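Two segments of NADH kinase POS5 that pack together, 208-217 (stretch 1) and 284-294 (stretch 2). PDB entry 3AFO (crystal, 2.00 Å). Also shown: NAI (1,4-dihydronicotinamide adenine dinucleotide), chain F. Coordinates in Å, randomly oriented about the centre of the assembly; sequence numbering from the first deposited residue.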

# COMPACT_ATOMS: atom_id res chain seq x y z
N ASN A 208 6.25 -13.28 20.76
CA ASN A 208 6.83 -14.62 20.78
C ASN A 208 5.92 -15.73 20.25
O ASN A 208 6.40 -16.77 19.81
CB ASN A 208 7.23 -14.99 22.21
CG ASN A 208 8.39 -15.95 22.26
OD1 ASN A 208 9.40 -15.75 21.59
ND2 ASN A 208 8.25 -17.01 23.05
N SER A 209 4.62 -15.51 20.33
CA SER A 209 3.63 -16.49 19.90
C SER A 209 3.62 -16.62 18.37
O SER A 209 3.72 -15.61 17.67
CB SER A 209 2.25 -16.08 20.43
OG SER A 209 1.24 -16.85 19.82
N PRO A 210 3.53 -17.86 17.86
CA PRO A 210 3.49 -18.09 16.41
C PRO A 210 2.11 -17.86 15.81
O PRO A 210 1.97 -17.83 14.58
CB PRO A 210 3.90 -19.56 16.26
CG PRO A 210 3.54 -20.19 17.55
CD PRO A 210 3.64 -19.13 18.61
N HIS A 211 1.10 -17.72 16.67
CA HIS A 211 -0.28 -17.56 16.24
C HIS A 211 -0.67 -16.09 16.20
O HIS A 211 -0.13 -15.26 16.94
CB HIS A 211 -1.23 -18.32 17.16
CG HIS A 211 -0.73 -19.67 17.55
ND1 HIS A 211 -0.64 -20.72 16.66
CD2 HIS A 211 -0.29 -20.15 18.74
CE1 HIS A 211 -0.16 -21.78 17.28
NE2 HIS A 211 0.06 -21.47 18.54
N LEU A 212 -1.64 -15.79 15.35
CA LEU A 212 -2.07 -14.43 15.14
C LEU A 212 -2.95 -14.00 16.31
O LEU A 212 -3.64 -14.83 16.91
CB LEU A 212 -2.83 -14.31 13.81
CG LEU A 212 -1.98 -14.34 12.53
CD1 LEU A 212 -1.36 -15.71 12.23
CD2 LEU A 212 -2.79 -13.91 11.35
N THR A 213 -2.90 -12.71 16.63
CA THR A 213 -3.78 -12.11 17.63
C THR A 213 -5.17 -12.00 17.03
O THR A 213 -5.31 -11.87 15.81
CB THR A 213 -3.31 -10.69 18.04
OG1 THR A 213 -3.46 -9.79 16.94
CG2 THR A 213 -1.84 -10.69 18.47
N ASN A 214 -6.20 -12.06 17.86
CA ASN A 214 -7.57 -11.83 17.43
C ASN A 214 -8.10 -10.72 18.31
O ASN A 214 -8.27 -10.92 19.52
CB ASN A 214 -8.42 -13.09 17.60
CG ASN A 214 -7.90 -14.26 16.78
OD1 ASN A 214 -8.13 -14.34 15.56
ND2 ASN A 214 -7.20 -15.18 17.43
N LEU A 215 -8.32 -9.54 17.73
CA LEU A 215 -8.63 -8.33 18.49
C LEU A 215 -9.94 -7.69 18.06
O LEU A 215 -10.17 -7.45 16.87
CB LEU A 215 -7.52 -7.29 18.33
CG LEU A 215 -6.07 -7.73 18.48
CD1 LEU A 215 -5.19 -6.52 18.14
CD2 LEU A 215 -5.78 -8.23 19.90
N ASP A 216 -10.79 -7.40 19.05
CA ASP A 216 -12.07 -6.75 18.80
C ASP A 216 -11.96 -5.29 19.18
O ASP A 216 -11.66 -4.94 20.33
CB ASP A 216 -13.19 -7.44 19.59
CG ASP A 216 -13.40 -8.88 19.14
OD1 ASP A 216 -13.57 -9.10 17.92
OD2 ASP A 216 -13.38 -9.79 20.00
N ILE A 217 -12.22 -4.44 18.19
CA ILE A 217 -11.99 -3.01 18.30
C ILE A 217 -13.32 -2.27 18.36
O ILE A 217 -14.20 -2.48 17.51
CB ILE A 217 -11.15 -2.49 17.10
CG1 ILE A 217 -9.78 -3.19 17.06
CG2 ILE A 217 -10.98 -0.97 17.19
CD1 ILE A 217 -9.01 -3.03 15.76
PA NAI F . -2.08 -20.57 11.42
O1A NAI F . -3.38 -21.22 11.78
O2A NAI F . -1.34 -19.85 12.66
O5B NAI F . -2.21 -19.32 10.51
C5B NAI F . -2.46 -19.49 9.21
C4B NAI F . -3.51 -18.52 8.79
O4B NAI F . -3.04 -18.27 7.47
C3B NAI F . -4.77 -19.38 8.68
O3B NAI F . -5.89 -18.50 8.51
C2B NAI F . -4.47 -20.16 7.40
O2B NAI F . -5.65 -20.64 6.76
C1B NAI F . -3.84 -19.06 6.55
N9A NAI F . -2.93 -19.57 5.51
C8A NAI F . -1.93 -20.46 5.68
N7A NAI F . -1.34 -20.69 4.51
C5A NAI F . -1.96 -19.94 3.59
C6A NAI F . -1.79 -19.75 2.23
N6A NAI F . -0.83 -20.38 1.54
N1A NAI F . -2.62 -18.90 1.60
C2A NAI F . -3.58 -18.24 2.25
N3A NAI F . -3.77 -18.39 3.54
C4A NAI F . -2.97 -19.23 4.24
O3 NAI F . -0.92 -21.62 10.88
PN NAI F . -1.02 -22.58 9.60
O1N NAI F . -2.44 -22.75 9.19
O2N NAI F . -0.18 -23.75 9.93
O5D NAI F . -0.27 -21.71 8.44
C5D NAI F . 1.09 -21.26 8.65
C4D NAI F . 1.27 -19.87 8.02
O4D NAI F . 0.77 -18.89 8.94
C3D NAI F . 2.73 -19.45 7.86
O3D NAI F . 3.29 -20.07 6.70
C2D NAI F . 2.57 -17.93 7.65
O2D NAI F . 2.49 -17.62 6.24
C1D NAI F . 1.21 -17.63 8.33
N1N NAI F . 1.44 -16.52 9.28
C2N NAI F . 0.81 -15.30 9.01
C3N NAI F . 1.00 -14.20 9.84
C7N NAI F . 0.27 -12.89 9.48
O7N NAI F . 0.37 -11.87 10.16
N7N NAI F . -0.44 -12.97 8.37
C4N NAI F . 1.83 -14.31 10.96
C5N NAI F . 2.47 -15.54 11.24
C6N NAI F . 2.28 -16.64 10.41
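Stretch 2 (284-294) IKIGSKLNQKP

Stretch 2 enters as a β-strand that includes Ile284, Lys285 and Ile286, and lies antiparallel beside strand 213-217, their N-to-C directions 149° apart and their axes 4.7 Å apart at closest. Farther on it runs as loop, largely extended but with positive phi at Asn291, and returns at Lys293 to the loop preceding strand 213-217.

The strand pairing follows the antiparallel rule of alternating pairs. Asp216 and Lys285 form the hydrogen-bonded pair, CA to CA 5.2 Å, and each satisfies the other: Asp216 N donates to Lys285 O at 3.0 Å, nearly straight, and Lys285 N donates to Asp216 O at 2.9 Å. That same Asp216 O also receives a CA-H contact from Ile284 CA at 3.3 Å. Leu215 with Ile286 and Ile217 with Ile284 are the non-hydrogen-bonded pairs, and their side chains share one face, the opposite of that taken by Asp216 and Lys285. Here Leu215 CD2 meets Ile286 CD1 at 3.5 Å, and Ile217 CG1 meets Ile284 CG1 at 4.0 Å.

At Asn214 the ladder closes with one direct bond and one through water. Gly287 N donates to Asn214 O at 2.7 Å, but the return link is too long to be direct, so water 1 fills it, accepting from Asn214 N at 2.7 Å and donating to Gly287 O at 3.0 Å. Gly287 also suits its site: an ideal CB there would come within 3.0 Å of Asp216 OD2, an oxygen already hydrogen-bonded elsewhere in the structure.

In the loops, the largest part of the contact comes from Lys293. Its CB sits over one face of the His211 ring, 4.0 Å from the centroid, while NAI O2A lies at the ring edge. The lysine then runs past His211, and its NZ reaches Leu212 O at 3.5 Å, a weak hydrogen bond. Within stretch 1, His211 N donates to Ser209 OG at 3.3 Å.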

# COMPACT_ATOMS: atom_id res chain seq x y z
N ILE A 284 -10.05 -1.95 22.94
CA ILE A 284 -9.62 -3.17 22.26
C ILE A 284 -9.60 -4.37 23.24
O ILE A 284 -8.89 -4.35 24.24
CB ILE A 284 -8.25 -2.99 21.55
CG1 ILE A 284 -8.31 -1.83 20.54
CG2 ILE A 284 -7.81 -4.31 20.87
CD1 ILE A 284 -7.00 -1.55 19.80
N LYS A 285 -10.42 -5.37 22.94
CA LYS A 285 -10.49 -6.58 23.75
C LYS A 285 -9.78 -7.74 23.04
O LYS A 285 -9.96 -7.95 21.84
CB LYS A 285 -11.95 -6.94 24.00
CG LYS A 285 -12.17 -8.05 25.02
CD LYS A 285 -13.68 -8.22 25.29
CE LYS A 285 -13.95 -9.25 26.38
NZ LYS A 285 -15.43 -9.48 26.51
N ILE A 286 -8.95 -8.46 23.80
CA ILE A 286 -8.23 -9.62 23.30
C ILE A 286 -9.20 -10.79 23.18
O ILE A 286 -9.73 -11.28 24.19
CB ILE A 286 -7.04 -10.01 24.24
CG1 ILE A 286 -6.19 -8.78 24.61
CG2 ILE A 286 -6.21 -11.14 23.63
CD1 ILE A 286 -5.60 -7.98 23.41
N GLY A 287 -9.46 -11.22 21.94
CA GLY A 287 -10.36 -12.35 21.68
C GLY A 287 -9.61 -13.60 21.29
O GLY A 287 -8.39 -13.69 21.45
N SER A 288 -10.34 -14.59 20.79
CA SER A 288 -9.74 -15.81 20.26
C SER A 288 -10.72 -16.41 19.26
O SER A 288 -11.86 -15.95 19.16
CB SER A 288 -9.45 -16.81 21.39
OG SER A 288 -10.65 -17.19 22.04
N LYS A 289 -10.27 -17.42 18.51
CA LYS A 289 -11.18 -18.20 17.65
C LYS A 289 -11.66 -19.45 18.39
O LYS A 289 -10.96 -19.97 19.26
CB LYS A 289 -10.52 -18.55 16.31
CG LYS A 289 -9.01 -18.31 16.23
CD LYS A 289 -8.21 -19.43 16.90
CE LYS A 289 -6.96 -18.87 17.57
NZ LYS A 289 -7.28 -18.15 18.85
N LEU A 290 -12.86 -19.92 18.03
CA LEU A 290 -13.53 -21.02 18.73
C LEU A 290 -12.71 -22.31 18.74
O LEU A 290 -12.47 -22.92 17.69
CB LEU A 290 -14.93 -21.27 18.15
CG LEU A 290 -15.79 -22.44 18.66
CD1 LEU A 290 -16.03 -22.38 20.17
CD2 LEU A 290 -17.12 -22.47 17.90
N ASN A 291 -12.30 -22.72 19.94
CA ASN A 291 -11.42 -23.88 20.16
C ASN A 291 -10.06 -23.68 19.47
O ASN A 291 -9.96 -23.61 18.24
CB ASN A 291 -12.11 -25.19 19.76
CG ASN A 291 -13.23 -25.57 20.73
OD1 ASN A 291 -12.98 -25.92 21.88
ND2 ASN A 291 -14.48 -25.50 20.25
N GLN A 292 -9.01 -23.58 20.28
CA GLN A 292 -7.80 -22.91 19.83
C GLN A 292 -6.50 -23.38 20.49
O GLN A 292 -6.45 -24.42 21.17
CB GLN A 292 -7.97 -21.39 20.03
CG GLN A 292 -8.02 -20.90 21.50
CD GLN A 292 -9.27 -21.35 22.27
OE1 GLN A 292 -9.17 -22.11 23.24
NE2 GLN A 292 -10.43 -20.88 21.84
N LYS A 293 -5.46 -22.59 20.25
CA LYS A 293 -4.17 -22.61 20.95
C LYS A 293 -4.35 -22.28 22.45
O LYS A 293 -5.47 -22.30 22.96
CB LYS A 293 -3.26 -21.55 20.30
CG LYS A 293 -3.99 -20.24 19.97
CD LYS A 293 -3.15 -19.01 20.24
CE LYS A 293 -4.00 -17.75 20.12
NZ LYS A 293 -3.18 -16.53 19.88
N PRO A 294 -3.22 -22.03 23.17
CA PRO A 294 -3.29 -21.36 24.48
C PRO A 294 -4.11 -20.06 24.48
O PRO A 294 -4.24 -19.40 23.44
CB PRO A 294 -1.82 -21.04 24.78
CG PRO A 294 -1.05 -22.13 24.09
CD PRO A 294 -1.91 -22.68 22.97
O HOH W 1 -5.78 -12.58 20.52